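Local atomic coordinates of AAR187Cp (Eremothecium gossypii, PDB entry 3ZIL), a protein that belongs to the cohesin regulators of the Wpl1 family and probably controls the establishment of sister chromatid cohesion, here captured as its helical Wap1 domain. Residues 257-262 with 280-285; 276-281 with 320-325. All coordinates share one frame; numbering follows the deposited sequence.

Contact 1 (257-262 with 280-285)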
loop_
_atom_site.group_PDB
_atom_site.type_symbol
_atom_site.label_atom_id
_atom_site.label_comp_id
_atom_site.label_asym_id
_atom_site.label_seq_id
_atom_site.Cartn_x
_atom_site.Cartn_y
_atom_site.Cartn_z
ATOM N N MET A 257 -8.386 -20.730 -5.324
ATOM C CA MET A 257 -7.484 -21.746 -5.816
ATOM C C MET A 257 -6.178 -21.641 -5.071
ATOM O O MET A 257 -5.646 -22.636 -4.584
ATOM C CB MET A 257 -7.271 -21.626 -7.317
ATOM C CG MET A 257 -8.373 -22.379 -8.069
ATOM S SD MET A 257 -8.565 -21.631 -9.681
ATOM C CE MET A 257 -9.284 -22.989 -10.624
ATOM N N SER A 258 -5.710 -20.412 -4.948
ATOM C CA SER A 258 -4.653 -20.128 -4.015
ATOM C C SER A 258 -4.819 -20.723 -2.572
ATOM O O SER A 258 -3.911 -21.417 -2.018
ATOM C CB SER A 258 -4.401 -18.658 -3.975
ATOM O OG SER A 258 -3.389 -18.506 -3.039
ATOM N N VAL A 259 -5.971 -20.525 -1.965
ATOM C CA VAL A 259 -6.174 -21.139 -0.648
ATOM C C VAL A 259 -6.078 -22.665 -0.762
ATOM O O VAL A 259 -5.384 -23.319 0.046
ATOM C CB VAL A 259 -7.497 -20.668 -0.032
ATOM C CG1 VAL A 259 -7.901 -21.521 1.184
ATOM C CG2 VAL A 259 -7.398 -19.181 0.312
ATOM N N GLN A 260 -6.726 -23.224 -1.796
ATOM C CA GLN A 260 -6.682 -24.673 -2.051
ATOM C C GLN A 260 -5.260 -25.177 -2.289
ATOM O O GLN A 260 -4.954 -26.282 -1.890
ATOM C CB GLN A 260 -7.561 -25.128 -3.211
ATOM C CG GLN A 260 -9.029 -25.365 -2.890
ATOM C CD GLN A 260 -9.865 -25.379 -4.164
ATOM O OE1 GLN A 260 -10.426 -24.340 -4.577
ATOM N NE2 GLN A 260 -9.913 -26.542 -4.833
ATOM N N LEU A 261 -4.415 -24.364 -2.924
ATOM C CA LEU A 261 -3.055 -24.723 -3.192
ATOM C C LEU A 261 -2.332 -24.929 -1.853
ATOM O O LEU A 261 -1.448 -25.734 -1.780
ATOM C CB LEU A 261 -2.352 -23.603 -4.002
ATOM C CG LEU A 261 -0.972 -23.924 -4.564
ATOM C CD1 LEU A 261 -1.028 -25.296 -5.186
ATOM C CD2 LEU A 261 -0.472 -22.941 -5.634
ATOM N N HIS A 262 -2.700 -24.188 -0.803
ATOM C CA HIS A 262 -1.902 -24.176 0.422
ATOM C C HIS A 262 -2.714 -24.730 1.507
ATOM O O HIS A 262 -2.560 -24.351 2.641
ATOM C CB HIS A 262 -1.486 -22.769 0.803
ATOM C CG HIS A 262 -0.592 -22.120 -0.207
ATOM N ND1 HIS A 262 0.739 -22.368 -0.261
ATOM C CD2 HIS A 262 -0.871 -21.207 -1.228
ATOM C CE1 HIS A 262 1.288 -21.654 -1.280
ATOM N NE2 HIS A 262 0.308 -20.924 -1.855
ATOM N N LEU A 280 -4.766 -13.291 5.080
ATOM C CA LEU A 280 -5.155 -12.139 4.269
ATOM C C LEU A 280 -6.064 -12.545 3.023
ATOM O O LEU A 280 -7.076 -11.853 2.726
ATOM C CB LEU A 280 -3.879 -11.352 3.788
ATOM C CG LEU A 280 -3.086 -10.664 4.879
ATOM C CD1 LEU A 280 -1.726 -10.234 4.310
ATOM C CD2 LEU A 280 -3.863 -9.433 5.370
ATOM N N GLN A 281 -5.720 -13.641 2.305
ATOM C CA GLN A 281 -6.631 -14.106 1.275
ATOM C C GLN A 281 -8.028 -14.480 1.806
ATOM O O GLN A 281 -9.036 -14.170 1.169
ATOM C CB GLN A 281 -6.044 -15.317 0.525
ATOM C CG GLN A 281 -4.664 -15.030 -0.070
ATOM C CD GLN A 281 -4.066 -16.196 -0.914
ATOM O OE1 GLN A 281 -4.338 -17.361 -0.689
ATOM N NE2 GLN A 281 -3.270 -15.839 -1.902
ATOM N N LEU A 282 -8.097 -15.135 2.980
ATOM C CA LEU A 282 -9.423 -15.448 3.560
ATOM C C LEU A 282 -10.154 -14.160 4.013
ATOM O O LEU A 282 -11.327 -14.034 3.822
ATOM C CB LEU A 282 -9.292 -16.427 4.744
ATOM C CG LEU A 282 -8.935 -17.852 4.290
ATOM C CD1 LEU A 282 -8.239 -18.695 5.374
ATOM C CD2 LEU A 282 -10.159 -18.621 3.736
ATOM N N GLY A 283 -9.431 -13.228 4.607
ATOM C CA GLY A 283 -10.004 -11.943 4.993
ATOM C C GLY A 283 -10.545 -11.295 3.726
ATOM O O GLY A 283 -11.647 -10.730 3.738
ATOM N N LEU A 284 -9.821 -11.408 2.609
ATOM C CA LEU A 284 -10.355 -10.766 1.382
ATOM C C LEU A 284 -11.601 -11.528 0.854
ATOM O O LEU A 284 -12.616 -10.910 0.537
ATOM C CB LEU A 284 -9.265 -10.566 0.329
ATOM C CG LEU A 284 -9.765 -10.071 -1.014
ATOM C CD1 LEU A 284 -10.419 -8.700 -0.841
ATOM C CD2 LEU A 284 -8.629 -10.005 -2.012
ATOM N N LEU A 285 -11.500 -12.871 0.748
ATOM C CA LEU A 285 -12.696 -13.679 0.540
ATOM C C LEU A 285 -13.908 -13.245 1.413
ATOM O O LEU A 285 -15.031 -13.066 0.879
ATOM C CB LEU A 285 -12.423 -15.158 0.713
ATOM C CG LEU A 285 -11.630 -15.686 -0.513
ATOM C CD1 LEU A 285 -10.989 -17.030 -0.228
ATOM C CD2 LEU A 285 -12.590 -15.740 -1.696
#
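Ser258 and Val259 meet Gln281, Leu282 and Leu285 where helices 248-261 and 272-289 pack roughly antiparallel in the all-helical Wap1 domain. The axes of 257-261 and 280-285 run at 146° and come within 10.5 Å, and the nearest CA atoms, those of Val259 and Gln281, are 7.3 Å apart. The polar half of the contact is a hydrogen bond from Ser258 OG to Gln281 OE1, 2.8 Å long. With OG anti to its backbone N, Ser258 points its hydroxyl at the amide; OG lies in the amide plane and approaches OE1 from beside the C=O bond, at a C=O...donor angle of 99°. Gln281 is extended beyond CG, with CD anti to CA (chi2 -176°), which carries its amide across to helix 248-261. Because NE2 donates to Leu222 O, both polar atoms of this buried amide are satisfied and its flat group is held from two parts of the chain. Beside this bond, Val259 and Gln281 pass in opposite directions, with Val259 CG2 4.1 Å from Gln281 CB and 3.7 Å from its OE1. Phe304 touches Val259, Leu282 and Leu285 at this junction. In the apolar half, Val259 CG2 reaches Leu285 CD1 at 4.2 Å and, more distantly, Leu282 CD2 at 4.4 Å.

Contact 2 (276-281 with 320-325)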
loop_
_atom_site.group_PDB
_atom_site.type_symbol
_atom_site.label_atom_id
_atom_site.label_comp_id
_atom_site.label_asym_id
_atom_site.label_seq_id
_atom_site.Cartn_x
_atom_site.Cartn_y
_atom_site.Cartn_z
ATOM N N ASN A 276 0.064 -15.854 7.365
ATOM C CA ASN A 276 -0.378 -14.521 7.066
ATOM C C ASN A 276 -1.001 -14.338 5.701
ATOM O O ASN A 276 -1.996 -13.646 5.562
ATOM C CB ASN A 276 0.730 -13.526 7.291
ATOM C CG ASN A 276 1.020 -13.345 8.748
ATOM O OD1 ASN A 276 0.182 -13.670 9.617
ATOM N ND2 ASN A 276 2.208 -12.830 9.047
ATOM N N LEU A 277 -0.424 -14.979 4.701
ATOM C CA LEU A 277 -0.975 -15.001 3.379
ATOM C C LEU A 277 -2.367 -15.649 3.334
ATOM O O LEU A 277 -3.270 -15.158 2.647
ATOM C CB LEU A 277 -0.077 -15.842 2.482
ATOM C CG LEU A 277 -0.666 -16.090 1.078
ATOM C CD1 LEU A 277 -0.504 -14.784 0.270
ATOM C CD2 LEU A 277 -0.084 -17.282 0.289
ATOM N N LEU A 278 -2.520 -16.802 3.986
ATOM C CA LEU A 278 -3.803 -17.412 3.957
ATOM C C LEU A 278 -4.771 -16.542 4.721
ATOM O O LEU A 278 -5.936 -16.417 4.310
ATOM C CB LEU A 278 -3.780 -18.793 4.631
ATOM C CG LEU A 278 -3.205 -19.931 3.831
ATOM C CD1 LEU A 278 -3.140 -21.091 4.824
ATOM C CD2 LEU A 278 -4.103 -20.322 2.649
ATOM N N ILE A 279 -4.326 -15.978 5.864
ATOM C CA ILE A 279 -5.262 -15.129 6.633
ATOM C C ILE A 279 -5.710 -13.941 5.766
ATOM O O ILE A 279 -6.885 -13.559 5.728
ATOM C CB ILE A 279 -4.618 -14.617 7.946
ATOM C CG1 ILE A 279 -4.492 -15.783 9.007
ATOM C CG2 ILE A 279 -5.437 -13.424 8.502
ATOM C CD1 ILE A 279 -3.591 -15.440 10.218
ATOM N N LEU A 280 -4.766 -13.291 5.080
ATOM C CA LEU A 280 -5.155 -12.139 4.269
ATOM C C LEU A 280 -6.064 -12.545 3.023
ATOM O O LEU A 280 -7.076 -11.853 2.726
ATOM C CB LEU A 280 -3.879 -11.352 3.788
ATOM C CG LEU A 280 -3.086 -10.664 4.879
ATOM C CD1 LEU A 280 -1.726 -10.234 4.310
ATOM C CD2 LEU A 280 -3.863 -9.433 5.370
ATOM N N GLN A 281 -5.720 -13.641 2.305
ATOM C CA GLN A 281 -6.631 -14.106 1.275
ATOM C C GLN A 281 -8.028 -14.480 1.806
ATOM O O GLN A 281 -9.036 -14.170 1.169
ATOM C CB GLN A 281 -6.044 -15.317 0.525
ATOM C CG GLN A 281 -4.664 -15.030 -0.070
ATOM C CD GLN A 281 -4.066 -16.196 -0.914
ATOM O OE1 GLN A 281 -4.338 -17.361 -0.689
ATOM N NE2 GLN A 281 -3.270 -15.839 -1.902
ATOM N N SER A 320 -6.855 -23.167 15.234
ATOM C CA SER A 320 -6.138 -21.903 15.010
ATOM C C SER A 320 -7.055 -20.896 14.327
ATOM O O SER A 320 -8.068 -21.259 13.669
ATOM C CB SER A 320 -4.993 -22.172 14.057
ATOM O OG SER A 320 -5.556 -22.811 12.898
ATOM N N PHE A 321 -6.692 -19.633 14.453
ATOM C CA PHE A 321 -7.410 -18.551 13.793
ATOM C C PHE A 321 -7.594 -18.858 12.284
ATOM O O PHE A 321 -8.685 -18.750 11.753
ATOM C CB PHE A 321 -6.627 -17.263 13.978
ATOM C CG PHE A 321 -7.306 -16.060 13.394
ATOM C CD1 PHE A 321 -8.438 -15.529 14.002
ATOM C CD2 PHE A 321 -6.812 -15.459 12.258
ATOM C CE1 PHE A 321 -9.055 -14.417 13.494
ATOM C CE2 PHE A 321 -7.413 -14.313 11.759
ATOM C CZ PHE A 321 -8.530 -13.802 12.374
ATOM N N VAL A 322 -6.544 -19.303 11.604
ATOM C CA VAL A 322 -6.712 -19.565 10.171
ATOM C C VAL A 322 -7.792 -20.595 9.837
ATOM O O VAL A 322 -8.563 -20.380 8.921
ATOM C CB VAL A 322 -5.428 -19.916 9.380
ATOM C CG1 VAL A 322 -5.552 -19.313 8.013
ATOM C CG2 VAL A 322 -4.186 -19.368 10.010
ATOM N N LEU A 323 -7.826 -21.719 10.575
ATOM C CA LEU A 323 -8.877 -22.677 10.366
ATOM C C LEU A 323 -10.255 -22.117 10.689
ATOM O O LEU A 323 -11.201 -22.404 9.976
ATOM C CB LEU A 323 -8.622 -23.979 11.147
ATOM C CG LEU A 323 -9.699 -25.036 10.888
ATOM C CD1 LEU A 323 -10.003 -25.226 9.405
ATOM C CD2 LEU A 323 -9.295 -26.357 11.528
ATOM N N GLN A 324 -10.374 -21.336 11.752
ATOM C CA GLN A 324 -11.657 -20.698 12.082
ATOM C C GLN A 324 -12.159 -19.783 11.000
ATOM O O GLN A 324 -13.347 -19.775 10.659
ATOM C CB GLN A 324 -11.497 -19.918 13.381
ATOM C CG GLN A 324 -11.470 -20.922 14.545
ATOM C CD GLN A 324 -10.973 -20.276 15.808
ATOM O OE1 GLN A 324 -10.087 -19.405 15.760
ATOM N NE2 GLN A 324 -11.532 -20.678 16.952
ATOM N N LEU A 325 -11.224 -19.014 10.449
ATOM C CA LEU A 325 -11.536 -18.096 9.385
ATOM C C LEU A 325 -11.948 -18.923 8.139
ATOM O O LEU A 325 -12.912 -18.606 7.434
ATOM C CB LEU A 325 -10.226 -17.273 9.154
ATOM C CG LEU A 325 -10.332 -16.037 8.251
ATOM C CD1 LEU A 325 -11.604 -15.215 8.534
ATOM C CD2 LEU A 325 -9.029 -15.217 8.336
#
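Ile279 packs against Phe321, Val322 and Leu325, crossing each of these side chains at about a right angle. The short axes of 276-281 and 321-325 are nearly parallel, 26° apart and 9.8 Å distant at closest approach, and the CA atoms of Ile279 and Val322 are separated by 5.9 Å. The tight part lies around the branches of Ile279. Ile279 CG1, anti to the carbonyl carbon (chi1 -73°), comes 3.7 Å from Val322 CG2. Ile279 CD1 continues to Phe321 CD2 at 3.8 Å, while Ile279 CG2 lies in the plane of the ring and meets its edge at Phe321 CE2, 3.9 Å away; the phenyl thus presents its rim to the isoleucine. Ile279 CG2 also contacts Leu325 CD2 at 4.0 Å. Leu278 CB adds a contact 3.9 Å from Val322 CG1. No hydrogen bond crosses; side chain meets side chain only through carbon atoms. Contact is looser toward the N-terminal ends, where Asn276 and the N-cap residue Ser320 are partly exposed and do not touch across. Leu280 touches Glu225 and Ile232 of helix 225-235 on one side and Ile279 packs on helix 321-336 on the other, which places helix 272-289 between these two helices.

In the fold
From the N terminus, helix 248-261 enters first and contact 1 closes a loop of 17 residues, including helix 264-267, by bringing it against helix 272-289. Contact 2 then closes a longer loop of 38 residues, through helix 304-313, onto helix 321-336. The two loops follow one another rather than nest: the contacts share Leu280 and Gln281, and helix 272-289 serves both. Their centres are about 8 Å apart, and they join directly where Leu282 CB lies 3.7 Å from Leu325 CG and Val259 CA lies 4.0 Å from Leu278 CD2. Together they tie helices 248-261, 272-289 and 321-336 into one bundle within the Wap1 domain.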